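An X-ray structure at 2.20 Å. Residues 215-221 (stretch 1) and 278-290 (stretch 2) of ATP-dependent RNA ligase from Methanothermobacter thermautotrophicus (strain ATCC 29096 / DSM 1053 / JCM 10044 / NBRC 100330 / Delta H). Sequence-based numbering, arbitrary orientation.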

# COMPACT_ATOMS: atom_id res chain seq x y z
N VAL A 215 -23.36 2.74 -18.99
CA VAL A 215 -22.07 3.17 -18.46
C VAL A 215 -20.97 2.18 -18.84
O VAL A 215 -19.87 2.59 -19.20
N ALA A 216 -21.28 0.88 -18.81
CA ALA A 216 -20.29 -0.13 -19.19
C ALA A 216 -19.78 0.11 -20.61
O ALA A 216 -18.59 0.05 -20.87
N ASP A 217 -20.70 0.39 -21.52
CA ASP A 217 -20.33 0.72 -22.89
C ASP A 217 -19.49 1.99 -22.95
O ASP A 217 -18.40 2.00 -23.54
N ILE A 218 -20.01 3.05 -22.33
CA ILE A 218 -19.30 4.33 -22.25
C ILE A 218 -17.87 4.13 -21.74
O ILE A 218 -16.91 4.62 -22.34
N ILE A 219 -17.73 3.42 -20.63
CA ILE A 219 -16.42 3.20 -20.04
C ILE A 219 -15.50 2.46 -21.02
O ILE A 219 -14.32 2.78 -21.13
N ARG A 220 -16.05 1.50 -21.76
CA ARG A 220 -15.24 0.78 -22.75
C ARG A 220 -14.70 1.74 -23.79
O ARG A 220 -13.53 1.68 -24.17
N ALA A 221 -15.57 2.63 -24.23
CA ALA A 221 -15.21 3.67 -25.18
C ALA A 221 -14.12 4.59 -24.64
O ALA A 221 -13.12 4.82 -25.30
N PHE A 278 -12.27 -5.83 -9.31
CA PHE A 278 -13.72 -5.81 -9.46
C PHE A 278 -14.13 -5.47 -10.89
O PHE A 278 -15.09 -6.03 -11.41
N GLN A 279 -13.40 -4.57 -11.53
CA GLN A 279 -13.75 -4.24 -12.90
C GLN A 279 -13.53 -5.41 -13.86
O GLN A 279 -14.30 -5.62 -14.80
N ALA A 280 -12.47 -6.19 -13.62
CA ALA A 280 -12.22 -7.38 -14.42
C ALA A 280 -13.40 -8.34 -14.28
O ALA A 280 -13.90 -8.91 -15.25
N TYR A 281 -13.83 -8.51 -13.03
CA TYR A 281 -14.98 -9.33 -12.73
C TYR A 281 -16.23 -8.89 -13.48
O TYR A 281 -17.01 -9.72 -13.96
N GLU A 282 -16.41 -7.58 -13.63
CA GLU A 282 -17.64 -7.08 -14.22
C GLU A 282 -17.56 -6.84 -15.72
O GLU A 282 -18.54 -7.03 -16.41
N LEU A 283 -16.42 -6.43 -16.23
CA LEU A 283 -16.44 -5.90 -17.60
C LEU A 283 -15.70 -6.73 -18.63
O LEU A 283 -15.97 -6.60 -19.83
N ASP A 284 -14.77 -7.57 -18.20
CA ASP A 284 -14.01 -8.39 -19.13
C ASP A 284 -14.91 -9.49 -19.67
O ASP A 284 -15.55 -10.22 -18.91
N GLU A 285 -14.96 -9.62 -20.99
CA GLU A 285 -15.89 -10.55 -21.59
C GLU A 285 -15.17 -11.66 -22.34
O GLU A 285 -15.78 -12.42 -23.09
N SER A 286 -13.86 -11.77 -22.10
CA SER A 286 -13.07 -12.90 -22.56
C SER A 286 -11.75 -12.96 -21.80
O SER A 286 -11.28 -11.94 -21.29
N ASP A 287 -11.16 -14.15 -21.73
CA ASP A 287 -9.90 -14.34 -21.03
C ASP A 287 -8.84 -13.42 -21.63
O ASP A 287 -8.02 -12.85 -20.91
N ASP A 288 -8.86 -13.27 -22.94
CA ASP A 288 -7.92 -12.40 -23.60
C ASP A 288 -8.00 -10.99 -23.01
O ASP A 288 -6.98 -10.37 -22.78
N GLU A 289 -9.21 -10.50 -22.75
CA GLU A 289 -9.37 -9.15 -22.21
C GLU A 289 -8.74 -9.03 -20.82
O GLU A 289 -8.11 -8.02 -20.49
N THR A 290 -8.88 -10.08 -20.02
CA THR A 290 -8.30 -10.07 -18.69
C THR A 290 -6.78 -10.18 -18.76
O THR A 290 -6.06 -9.67 -17.90

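The contact joins a helix, residues 215-221, to the end of a second helix, residues 278-283, and to the turn and new helix that follow it. The two helix axes cross at -115° and come no closer than 12.2 Å, so side chains must bridge the gap. The backbones are nearest at Ala-216 and Leu-283, whose CA atoms are 7.1 Å apart. The contact is small, burying 261 Å² over both sides.

The apolar part centres on Leu-283. Its CA-to-CB bond points toward stretch 1, with chi1 m and chi2 t. This rotamer places its two methyl groups against different residues. Leu-283 CD2 lies 3.8 Å from Ala-216 CB. Leu-283 CD1 lies 4.1 Å from Ile-219 CG2. Ala-216 and Ile-219 both point toward stretch 2, being one helical turn apart on the same side of their helix. Ile-219 is buried and adopts m for both chi1 and chi2. Ile-219 CG2 also touches Gln-279, 4.4 Å from Gln-279 NE2. Gln-279 starts out sideways, but its extended t, t chain brings the end nearer. Its amide atoms hydrogen-bond elsewhere in the structure.

The polar part centres on Arg-220, which has the largest covered area of any residue here, 86 Å². Its CA-to-CB bond points sideways. Chi1 and chi2 are t and chi3 is m, and the guanidinium ends up close to stretch 2. There it meets three partners. Arg-220 NH2 donates a hydrogen bond to the backbone Leu-283 O at 3.2 Å, near the end of that helix. Arg-220 NH2 also forms a salt bridge with Glu-285 OE2 at 2.9 Å. Glu-285 OE1 lies over one face of the guanidinium. The second salt bridge runs from Arg-220 NH1 to Glu-289 OE1 at 3.3 Å and includes a weak hydrogen bond. Glu-289 OE1 sits at the guanidinium edge, near its plane. Both glutamates point toward stretch 1. Chi1 is p in Glu-285 and m in Glu-289.

Bonds within stretch 2 link the parts of the turn. Glu-289 OE1 also accepts a weak hydrogen bond from Glu-285 N at 3.3 Å, so one carboxylate oxygen serves both the turn and the arginine. Ser-286, with chi1 p, caps the new helix: Glu-289 N donates to Ser-286 OG at 3.3 Å. Thr-290 OG1 donates to Asp-284 OD2 at 2.6 Å, tying the new helix back to the residue that follows the first one.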

# COMPACT_ATOMS: atom_id res chain seq x y z
CB VAL A 215 -22.11 3.34 -16.91
CG1 VAL A 215 -20.71 3.50 -16.36
CG2 VAL A 215 -22.97 4.56 -16.53
CB ALA A 216 -20.87 -1.53 -19.06
CB ASP A 217 -21.57 0.89 -23.77
CG ASP A 217 -22.27 -0.43 -24.02
OD1 ASP A 217 -23.47 -0.41 -24.36
OD2 ASP A 217 -21.61 -1.48 -23.87
CB ILE A 218 -20.04 5.32 -21.33
CG1 ILE A 218 -21.34 5.81 -22.01
CG2 ILE A 218 -19.14 6.49 -20.96
CD1 ILE A 218 -22.33 6.50 -21.03
CB ILE A 219 -16.53 2.42 -18.70
CG1 ILE A 219 -16.95 3.37 -17.58
CG2 ILE A 219 -15.21 1.79 -18.34
CD1 ILE A 219 -15.97 4.56 -17.38
CB ARG A 220 -16.04 -0.33 -23.43
CG ARG A 220 -15.15 -1.31 -24.19
CD ARG A 220 -15.95 -2.45 -24.79
NE ARG A 220 -16.70 -3.17 -23.77
CZ ARG A 220 -16.31 -4.32 -23.22
NH1 ARG A 220 -15.17 -4.89 -23.61
NH2 ARG A 220 -17.07 -4.89 -22.29
CB ALA A 221 -16.45 4.47 -25.55
CB PHE A 278 -14.36 -4.83 -8.48
CG PHE A 278 -14.42 -5.34 -7.08
CD1 PHE A 278 -15.51 -6.08 -6.65
CD2 PHE A 278 -13.38 -5.10 -6.19
CE1 PHE A 278 -15.57 -6.59 -5.35
CE2 PHE A 278 -13.44 -5.59 -4.88
CZ PHE A 278 -14.55 -6.33 -4.47
CB GLN A 279 -12.96 -3.03 -13.36
CG GLN A 279 -13.37 -2.54 -14.73
CD GLN A 279 -12.69 -1.25 -15.08
OE1 GLN A 279 -11.54 -1.24 -15.55
NE2 GLN A 279 -13.37 -0.14 -14.82
CB ALA A 280 -10.92 -8.06 -13.99
CB TYR A 281 -15.23 -9.31 -11.22
CG TYR A 281 -16.60 -9.80 -10.82
CD1 TYR A 281 -16.91 -11.15 -10.86
CD2 TYR A 281 -17.57 -8.90 -10.39
CE1 TYR A 281 -18.17 -11.60 -10.48
CE2 TYR A 281 -18.83 -9.34 -10.01
CZ TYR A 281 -19.12 -10.70 -10.06
OH TYR A 281 -20.37 -11.15 -9.68
CB GLU A 282 -18.07 -5.79 -13.52
CG GLU A 282 -19.49 -5.35 -13.82
CD GLU A 282 -19.95 -4.21 -12.92
OE1 GLU A 282 -19.14 -3.29 -12.66
OE2 GLU A 282 -21.12 -4.23 -12.48
CB LEU A 283 -15.89 -4.48 -17.61
CG LEU A 283 -16.69 -3.41 -16.85
CD1 LEU A 283 -16.13 -2.03 -17.17
CD2 LEU A 283 -18.21 -3.47 -17.14
CB ASP A 284 -12.78 -8.99 -18.45
CG ASP A 284 -11.73 -7.95 -18.18
OD1 ASP A 284 -11.89 -6.81 -18.67
OD2 ASP A 284 -10.73 -8.29 -17.50
CB GLU A 285 -16.87 -9.80 -22.51
CG GLU A 285 -16.27 -8.65 -23.28
CD GLU A 285 -17.34 -7.73 -23.88
OE1 GLU A 285 -17.18 -7.32 -25.06
OE2 GLU A 285 -18.32 -7.40 -23.18
CB SER A 286 -12.80 -12.81 -24.06
OG SER A 286 -11.69 -11.97 -24.33
CB ASP A 287 -9.44 -15.80 -21.11
CG ASP A 287 -10.37 -16.76 -20.37
OD1 ASP A 287 -11.20 -16.30 -19.55
OD2 ASP A 287 -10.26 -17.98 -20.60
CB ASP A 288 -8.18 -12.38 -25.10
CG ASP A 288 -7.83 -13.69 -25.76
OD1 ASP A 288 -6.79 -13.75 -26.47
OD2 ASP A 288 -8.57 -14.69 -25.53
CB GLU A 289 -10.84 -8.79 -22.19
CG GLU A 289 -11.40 -8.81 -23.60
CD GLU A 289 -12.53 -7.82 -23.82
OE1 GLU A 289 -13.25 -7.49 -22.86
OE2 GLU A 289 -12.69 -7.38 -24.98
CB THR A 290 -8.90 -11.19 -17.84
OG1 THR A 290 -10.27 -10.89 -17.58
CG2 THR A 290 -8.16 -11.34 -16.52